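Local atomic coordinates of twitching motility protein PilT (Aquifex aeolicus, PDB entry 2EWV), a protein that powers retraction of type IV pili as a hexameric ATPase motor of the P-loop NTPase class, which drives twitching motility. Residues A[241-246]-A[276-281]; A[136-141]-A[270-275]; A[129-134]-A[154-159]. All coordinates share one frame; numbering follows the deposited sequence.

Contact 1: A[241-246]-A[276-281]. With ADP (adenosine-5'-diphosphate), chain B.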
# COMPACT_ATOMS: atom_id res chain seq x y z
N LEU A 241 13.03 -27.43 -13.29
CA LEU A 241 13.59 -26.73 -12.13
C LEU A 241 15.12 -26.76 -12.25
O LEU A 241 15.66 -27.49 -13.09
CB LEU A 241 13.20 -27.42 -10.81
CG LEU A 241 11.76 -27.38 -10.31
CD1 LEU A 241 10.84 -28.06 -11.31
CD2 LEU A 241 11.69 -28.07 -8.96
N HIS A 242 15.81 -25.99 -11.41
CA HIS A 242 17.27 -25.96 -11.47
C HIS A 242 17.96 -26.82 -10.41
O HIS A 242 19.17 -26.70 -10.22
CB HIS A 242 17.77 -24.51 -11.38
CG HIS A 242 17.95 -23.84 -12.71
ND1 HIS A 242 18.48 -22.58 -12.85
CD2 HIS A 242 17.70 -24.28 -13.97
CE1 HIS A 242 18.55 -22.26 -14.13
NE2 HIS A 242 18.08 -23.28 -14.83
N THR A 243 17.20 -27.69 -9.76
CA THR A 243 17.74 -28.58 -8.73
C THR A 243 18.93 -29.40 -9.24
O THR A 243 19.63 -28.96 -10.16
CB THR A 243 16.65 -29.54 -8.20
OG1 THR A 243 16.26 -30.44 -9.24
CG2 THR A 243 15.42 -28.76 -7.72
N ASN A 244 19.17 -30.58 -8.67
CA ASN A 244 20.32 -31.39 -9.10
C ASN A 244 20.19 -32.88 -8.82
O ASN A 244 20.96 -33.69 -9.33
CB ASN A 244 21.60 -30.88 -8.42
CG ASN A 244 22.85 -31.48 -9.01
OD1 ASN A 244 23.43 -30.93 -9.95
ND2 ASN A 244 23.27 -32.63 -8.48
N THR A 245 19.22 -33.23 -7.99
CA THR A 245 18.99 -34.62 -7.65
C THR A 245 17.49 -34.87 -7.48
O THR A 245 16.71 -33.92 -7.38
CB THR A 245 19.78 -35.01 -6.35
OG1 THR A 245 19.64 -36.41 -6.10
CG2 THR A 245 19.26 -34.21 -5.15
N ALA A 246 17.10 -36.14 -7.46
CA ALA A 246 15.69 -36.51 -7.32
C ALA A 246 15.13 -36.13 -5.96
O ALA A 246 14.16 -35.36 -5.87
CB ALA A 246 15.53 -38.01 -7.54
N ILE A 276 11.22 -38.12 -13.15
CA ILE A 276 12.21 -37.11 -12.78
C ILE A 276 13.57 -37.52 -13.37
O ILE A 276 13.95 -38.69 -13.27
CB ILE A 276 12.39 -36.97 -11.22
CG1 ILE A 276 11.07 -36.55 -10.56
CG2 ILE A 276 13.48 -35.93 -10.90
CD1 ILE A 276 11.23 -36.05 -9.13
N ILE A 277 14.30 -36.59 -13.97
CA ILE A 277 15.61 -36.90 -14.54
C ILE A 277 16.54 -35.70 -14.41
O ILE A 277 16.52 -34.80 -15.25
CB ILE A 277 15.53 -37.26 -16.05
CG1 ILE A 277 14.43 -38.31 -16.28
CG2 ILE A 277 16.88 -37.80 -16.53
CD1 ILE A 277 14.10 -38.55 -17.75
N SER A 278 17.34 -35.69 -13.34
CA SER A 278 18.28 -34.59 -13.13
C SER A 278 19.52 -34.84 -13.98
O SER A 278 19.90 -35.99 -14.19
CB SER A 278 18.66 -34.50 -11.65
OG SER A 278 17.54 -34.09 -10.88
N GLN A 279 20.15 -33.78 -14.46
CA GLN A 279 21.31 -33.93 -15.32
C GLN A 279 22.47 -33.00 -14.99
O GLN A 279 22.31 -31.95 -14.38
CB GLN A 279 20.91 -33.70 -16.79
CG GLN A 279 19.76 -34.57 -17.31
CD GLN A 279 19.30 -34.19 -18.72
OE1 GLN A 279 18.42 -34.84 -19.29
NE2 GLN A 279 19.89 -33.14 -19.29
N ARG A 280 23.66 -33.43 -15.41
CA ARG A 280 24.91 -32.71 -15.25
C ARG A 280 25.74 -33.14 -16.45
O ARG A 280 25.88 -34.34 -16.70
CB ARG A 280 25.65 -33.14 -13.97
CG ARG A 280 24.95 -32.81 -12.66
CD ARG A 280 25.97 -32.52 -11.55
NE ARG A 280 26.91 -31.47 -11.95
CZ ARG A 280 27.66 -30.76 -11.11
NH1 ARG A 280 28.49 -29.83 -11.57
NH2 ARG A 280 27.58 -30.97 -9.80
N LEU A 281 26.29 -32.20 -17.20
CA LEU A 281 27.08 -32.58 -18.36
C LEU A 281 28.58 -32.67 -18.09
O LEU A 281 29.29 -31.67 -18.14
CB LEU A 281 26.84 -31.62 -19.52
CG LEU A 281 25.46 -31.74 -20.15
CD1 LEU A 281 25.47 -31.04 -21.50
CD2 LEU A 281 25.11 -33.22 -20.32
PB ADP B . 20.17 -26.03 -20.80
O1B ADP B . 20.28 -24.82 -19.96
O2B ADP B . 20.40 -27.34 -19.87
O3B ADP B . 18.71 -26.04 -21.44
PA ADP B . 20.96 -26.97 -23.26
O1A ADP B . 19.93 -27.97 -22.94
O2A ADP B . 20.48 -26.07 -24.52
O3A ADP B . 21.30 -25.99 -21.98
O5' ADP B . 22.31 -27.77 -23.67
C5' ADP B . 23.31 -26.80 -24.08
C4' ADP B . 24.38 -27.46 -24.97
O4' ADP B . 24.70 -28.82 -24.51
C3' ADP B . 23.89 -27.56 -26.43
O3' ADP B . 24.93 -27.17 -27.33
C2' ADP B . 23.50 -29.04 -26.57
O2' ADP B . 23.63 -29.54 -27.91
C1' ADP B . 24.42 -29.77 -25.58
N9 ADP B . 23.73 -30.97 -25.02
C8 ADP B . 22.47 -31.00 -24.45
N7 ADP B . 22.16 -32.21 -24.06
C5 ADP B . 23.20 -33.05 -24.34
C6 ADP B . 23.44 -34.44 -24.16
N6 ADP B . 22.49 -35.25 -23.57
N1 ADP B . 24.63 -34.95 -24.58
C2 ADP B . 25.57 -34.19 -25.15
N3 ADP B . 25.38 -32.87 -25.34
C4 ADP B . 24.22 -32.26 -24.97
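Thr245 and Ser278 mark the closest backbone approach, their CA atoms 5.5 Å apart, where the loop 241-246 passes over the strand 276-281 with its touching part running 125° away from the strand direction. Here the side chain of Ser278 projects at the loop backbone: its CB lies 3.4 Å from Asn244 O, a van der Waals approach to a carbonyl oxygen. With chi1 at -68° the hydroxyl stands beside the serine's own backbone N, and from there OG finds its partner in Thr142 OG1 on the adjoining strand; the nearby Thr245 N is badly angled for a bond. Farther along the strand, Asn244 meets Arg280. The arginine, bent at chi2 and chi3, passes its CG and CD along Asn244 OD1, which lies 3.4 Å from Arg280 CD and farther from the guanidinium nitrogens, so the contact is packing on the methylene groups. The guanidinium lies obliquely beyond, its plane nearly perpendicular (89°) to that of the amide. At the other end Ala246 CB lies 4.5 Å from Ile276 CG2, a loose apolar touch. Leu281, one of the ADP pocket residues, places CD1 3.8 Å from O4' of the nucleotide, while Gln279, on the other side of the strand from Ser278, hydrogen-bonds through NE2 to Ser147 O of the pocket. The loop leads from strand 236-239 into helix 246-255, whose Thr249 and Ile250 pack against Ile276, while strand 275-283 lies in the mixed sheet between strand 137-142 and the antiparallel strand 289-295.

Contact 2: A[136-141]-A[270-275]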
# COMPACT_ATOMS: atom_id res chain seq x y z
N MET A 136 -1.05 -38.40 -18.43
CA MET A 136 -1.15 -37.15 -17.68
C MET A 136 -0.22 -37.27 -16.48
O MET A 136 -0.07 -38.36 -15.91
CB MET A 136 -2.60 -36.90 -17.23
CG MET A 136 -3.14 -37.94 -16.27
SD MET A 136 -4.92 -37.80 -15.93
CE MET A 136 -5.58 -39.25 -16.82
N GLY A 137 0.42 -36.17 -16.11
CA GLY A 137 1.34 -36.20 -14.98
C GLY A 137 2.34 -35.06 -15.00
O GLY A 137 2.18 -34.12 -15.78
N LEU A 138 3.37 -35.13 -14.16
CA LEU A 138 4.37 -34.07 -14.09
C LEU A 138 5.80 -34.54 -14.37
O LEU A 138 6.53 -34.89 -13.44
CB LEU A 138 4.32 -33.42 -12.71
CG LEU A 138 4.76 -31.96 -12.54
CD1 LEU A 138 4.87 -31.67 -11.06
CD2 LEU A 138 6.09 -31.69 -13.22
N ILE A 139 6.19 -34.54 -15.64
CA ILE A 139 7.54 -34.95 -16.04
C ILE A 139 8.49 -33.80 -15.76
O ILE A 139 8.35 -32.73 -16.34
CB ILE A 139 7.61 -35.26 -17.55
CG1 ILE A 139 6.92 -36.58 -17.84
CG2 ILE A 139 9.06 -35.30 -18.00
CD1 ILE A 139 6.88 -36.92 -19.32
N LEU A 140 9.45 -34.02 -14.87
CA LEU A 140 10.41 -32.97 -14.54
C LEU A 140 11.84 -33.24 -15.04
O LEU A 140 12.35 -34.37 -15.00
CB LEU A 140 10.45 -32.74 -13.03
CG LEU A 140 9.23 -32.07 -12.42
CD1 LEU A 140 9.37 -32.07 -10.91
CD2 LEU A 140 9.10 -30.66 -12.94
N VAL A 141 12.47 -32.17 -15.53
CA VAL A 141 13.84 -32.23 -16.01
C VAL A 141 14.56 -31.11 -15.27
O VAL A 141 14.24 -29.94 -15.45
CB VAL A 141 13.92 -32.00 -17.53
CG1 VAL A 141 15.38 -31.89 -17.98
CG2 VAL A 141 13.27 -33.15 -18.26
N SER A 270 2.66 -36.99 -5.44
CA SER A 270 2.87 -38.44 -5.42
C SER A 270 1.92 -39.18 -6.37
O SER A 270 2.21 -40.29 -6.79
CB SER A 270 2.66 -38.99 -4.00
OG SER A 270 1.29 -39.02 -3.66
N PHE A 271 0.79 -38.55 -6.67
CA PHE A 271 -0.22 -39.11 -7.58
C PHE A 271 0.03 -38.60 -8.99
O PHE A 271 -0.34 -39.24 -9.98
CB PHE A 271 -1.61 -38.64 -7.13
CG PHE A 271 -2.47 -39.73 -6.53
CD1 PHE A 271 -1.95 -40.67 -5.65
CD2 PHE A 271 -3.84 -39.76 -6.81
CE1 PHE A 271 -2.77 -41.63 -5.05
CE2 PHE A 271 -4.67 -40.70 -6.21
CZ PHE A 271 -4.14 -41.64 -5.33
N ILE A 272 0.67 -37.44 -9.07
CA ILE A 272 0.96 -36.76 -10.32
C ILE A 272 2.38 -36.89 -10.84
O ILE A 272 2.60 -36.79 -12.04
CB ILE A 272 0.62 -35.26 -10.20
CG1 ILE A 272 -0.05 -34.79 -11.48
CG2 ILE A 272 1.87 -34.44 -9.92
CD1 ILE A 272 -1.26 -35.62 -11.84
N LEU A 273 3.36 -37.11 -9.96
CA LEU A 273 4.75 -37.24 -10.40
C LEU A 273 4.87 -38.46 -11.31
O LEU A 273 4.73 -39.59 -10.85
CB LEU A 273 5.69 -37.37 -9.20
CG LEU A 273 7.13 -36.86 -9.37
CD1 LEU A 273 7.83 -37.63 -10.45
CD2 LEU A 273 7.14 -35.39 -9.70
N GLN A 274 5.13 -38.20 -12.59
CA GLN A 274 5.27 -39.25 -13.61
C GLN A 274 6.71 -39.68 -13.79
O GLN A 274 6.98 -40.83 -14.13
CB GLN A 274 4.75 -38.77 -14.96
CG GLN A 274 3.27 -39.05 -15.20
CD GLN A 274 2.94 -40.54 -15.19
OE1 GLN A 274 3.81 -41.39 -15.40
NE2 GLN A 274 1.66 -40.86 -14.96
N GLY A 275 7.63 -38.74 -13.56
CA GLY A 275 9.04 -39.03 -13.70
C GLY A 275 9.92 -37.86 -13.29
O GLY A 275 9.42 -36.75 -13.09
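Gln274 turns its side chain back across the start of strand 137-142 and lays its chain over Gly137. Its CG comes 3.4 Å from Gly137 CA, and the bend at chi2 (-61°) carries the amide on to Met136, where NE2 donates to Met136 O at 3.2 Å. That bond is bent, 140° at the hydrogen, and the donor is tilted from the carbonyl plane. Gly137 leaves room for this crossing, since a side chain here would probably run into Gln274 CG. With an alanine in place of Gln274, Met136 O would probably lose this side-chain donor and a gap would open over Gly137. The apolar side chains meet along the other flank of the strand. Leu138 CB faces Ile272 CG2 at 3.9 Å, and Leu140 and Leu273 cross at about a right angle, where Leu140 CD1 lies 4.2 Å from Leu273 CD2. Two backbone bonds tie the segments beside these pairs: Leu138 N to Ile272 O at 2.8 Å, and Leu140 N to Gly275 O, longer at 3.3 Å but nearly straight (169°). With helices on both faces of the sheet (Leu228 of helix 221-231 on Leu138, Met156 of helix 149-163 on Ile139), and the chain entering strand 275-283 beside the strand that leads to the ADP-binding loop, this is the core-sheet architecture of a P-loop NTPase.

Contact 3: A[129-134]-A[154-159]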
# COMPACT_ATOMS: atom_id res chain seq x y z
N LEU A 129 11.74 -42.60 -22.98
CA LEU A 129 10.81 -42.54 -24.11
C LEU A 129 9.46 -43.17 -23.80
O LEU A 129 8.59 -43.24 -24.66
CB LEU A 129 11.39 -43.23 -25.35
CG LEU A 129 12.32 -42.44 -26.27
CD1 LEU A 129 12.55 -43.20 -27.56
CD2 LEU A 129 11.70 -41.08 -26.55
N GLU A 130 9.27 -43.62 -22.57
CA GLU A 130 8.01 -44.21 -22.20
C GLU A 130 7.17 -43.17 -21.47
O GLU A 130 5.93 -43.20 -21.54
CB GLU A 130 8.25 -45.44 -21.31
CG GLU A 130 7.04 -46.37 -21.22
CD GLU A 130 7.43 -47.78 -20.79
OE1 GLU A 130 6.53 -48.65 -20.72
OE2 GLU A 130 8.63 -48.03 -20.54
N LEU A 131 7.84 -42.25 -20.79
CA LEU A 131 7.16 -41.18 -20.06
C LEU A 131 6.27 -40.38 -21.02
O LEU A 131 5.11 -40.13 -20.73
CB LEU A 131 8.18 -40.24 -19.40
CG LEU A 131 9.00 -40.77 -18.22
CD1 LEU A 131 9.88 -39.67 -17.68
CD2 LEU A 131 8.07 -41.25 -17.14
N CYS A 132 6.84 -40.00 -22.16
CA CYS A 132 6.09 -39.24 -23.17
C CYS A 132 4.82 -40.00 -23.52
O CYS A 132 3.81 -39.41 -23.89
CB CYS A 132 6.93 -39.07 -24.44
SG CYS A 132 8.63 -38.50 -24.18
N HIS A 133 4.87 -41.32 -23.40
CA HIS A 133 3.73 -42.16 -23.72
C HIS A 133 2.66 -42.25 -22.63
O HIS A 133 1.61 -42.85 -22.84
CB HIS A 133 4.21 -43.56 -24.14
CG HIS A 133 4.64 -43.65 -25.58
ND1 HIS A 133 5.25 -44.77 -26.11
CD2 HIS A 133 4.52 -42.77 -26.60
CE1 HIS A 133 5.48 -44.57 -27.40
NE2 HIS A 133 5.04 -43.37 -27.72
N ARG A 134 2.92 -41.63 -21.47
CA ARG A 134 1.95 -41.64 -20.38
C ARG A 134 0.71 -40.89 -20.84
O ARG A 134 0.62 -40.53 -22.01
CB ARG A 134 2.51 -40.98 -19.12
CG ARG A 134 3.61 -41.76 -18.40
CD ARG A 134 3.21 -43.20 -18.05
NE ARG A 134 3.54 -44.14 -19.12
CZ ARG A 134 3.24 -45.44 -19.12
NH1 ARG A 134 2.58 -45.98 -18.10
NH2 ARG A 134 3.61 -46.21 -20.14
N ALA A 154 13.08 -31.16 -25.83
CA ALA A 154 12.71 -31.07 -27.25
C ALA A 154 12.78 -32.44 -27.94
O ALA A 154 12.11 -32.65 -28.95
CB ALA A 154 13.61 -30.07 -27.96
N SER A 155 13.59 -33.35 -27.40
CA SER A 155 13.69 -34.69 -27.97
C SER A 155 12.44 -35.47 -27.55
O SER A 155 11.91 -36.28 -28.31
CB SER A 155 14.95 -35.42 -27.46
OG SER A 155 16.13 -34.91 -28.04
N MET A 156 11.97 -35.22 -26.34
CA MET A 156 10.79 -35.89 -25.81
C MET A 156 9.51 -35.33 -26.42
O MET A 156 8.63 -36.08 -26.84
CB MET A 156 10.76 -35.78 -24.28
CG MET A 156 11.73 -36.75 -23.61
SD MET A 156 11.86 -36.63 -21.82
CE MET A 156 10.35 -37.43 -21.28
N ILE A 157 9.42 -34.00 -26.48
CA ILE A 157 8.25 -33.37 -27.06
C ILE A 157 8.19 -33.69 -28.54
O ILE A 157 7.10 -33.81 -29.09
CB ILE A 157 8.27 -31.84 -26.87
CG1 ILE A 157 8.48 -31.49 -25.39
CG2 ILE A 157 6.94 -31.25 -27.35
CD1 ILE A 157 7.31 -31.80 -24.47
N ASP A 158 9.35 -33.86 -29.19
CA ASP A 158 9.39 -34.18 -30.62
C ASP A 158 9.13 -35.66 -30.96
O ASP A 158 8.69 -35.98 -32.07
CB ASP A 158 10.72 -33.77 -31.25
CG ASP A 158 10.65 -33.75 -32.77
OD1 ASP A 158 9.78 -33.03 -33.29
OD2 ASP A 158 11.45 -34.45 -33.44
N TYR A 159 9.42 -36.54 -30.01
CA TYR A 159 9.19 -37.98 -30.16
C TYR A 159 7.67 -38.14 -30.22
O TYR A 159 7.16 -38.95 -30.97
CB TYR A 159 9.76 -38.73 -28.95
CG TYR A 159 9.35 -40.18 -28.84
CD1 TYR A 159 9.87 -41.15 -29.70
CD2 TYR A 159 8.43 -40.59 -27.88
CE1 TYR A 159 9.47 -42.49 -29.61
CE2 TYR A 159 8.04 -41.92 -27.78
CZ TYR A 159 8.56 -42.86 -28.65
OH TYR A 159 8.17 -44.18 -28.55
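Helix 149-163, which follows the nucleotide-binding loop, is packed along one side by the end of the short helix 128-131 and the turn after it, and Tyr159 takes the largest share of that packing. Leu129 lies over one face of the tyrosine ring in a CH-pi contact: CD2 stands 3.5 Å from the ring centroid and only 17° off the ring normal, while CD1 reaches the CE1 side. Cys132 comes at the ring edge, with CB 4.0 Å from Tyr159 CD2. His133 approaches the hydroxyl end obliquely, the two ring planes 42° apart and their centroids separated by 5.0 Å; its NE2 also has a weak hydrogen bond to Thr163 OG1 farther along the helix. Tyr159 chi1 of 168° sets CG anti to the backbone N and swings the ring out to these three side chains. The type I beta turn from Leu131 to Arg134, closed by the bond Arg134 N to Leu131 O, presents Cys132 and His133 to the helix and then delivers the chain to strand 137-142, the strand that precedes the P-loop in the family fold. One helical turn back from Tyr159, Met156 packs on the turn: Cys132 SG lies 3.5 Å from Met156 CB, and the bend at chi3 brings Met156 CE to the same sulfur and within 4.0 Å of Leu131 CB. Phe238 of strand 236-239 also touches Met156.

How the contacts relate
Contact 2 lies on strand 137-142, contact 1 on its sheet neighbour 275-283, and contact 3 between the chain just before strand 137-142 and helix 149-163 just after it. Along the chain contact 3 crosses contact 2, and contact 2 crosses contact 1, whereas contact 3 closes before contact 1 opens. Contacts 1 and 2 have centres about 14 Å apart and share the mixed sheet, where Ile277 N lies 3.1 Å from Leu140 O in a probable hydrogen bond. Contacts 2 and 3, about 13 Å apart between centres, meet where Ile139 packs on Leu131. Contacts 1 and 3, centres about 17 Å apart, do not touch. Contact 1 reaches ADP through Leu281; the others join elements flanking the P-loop.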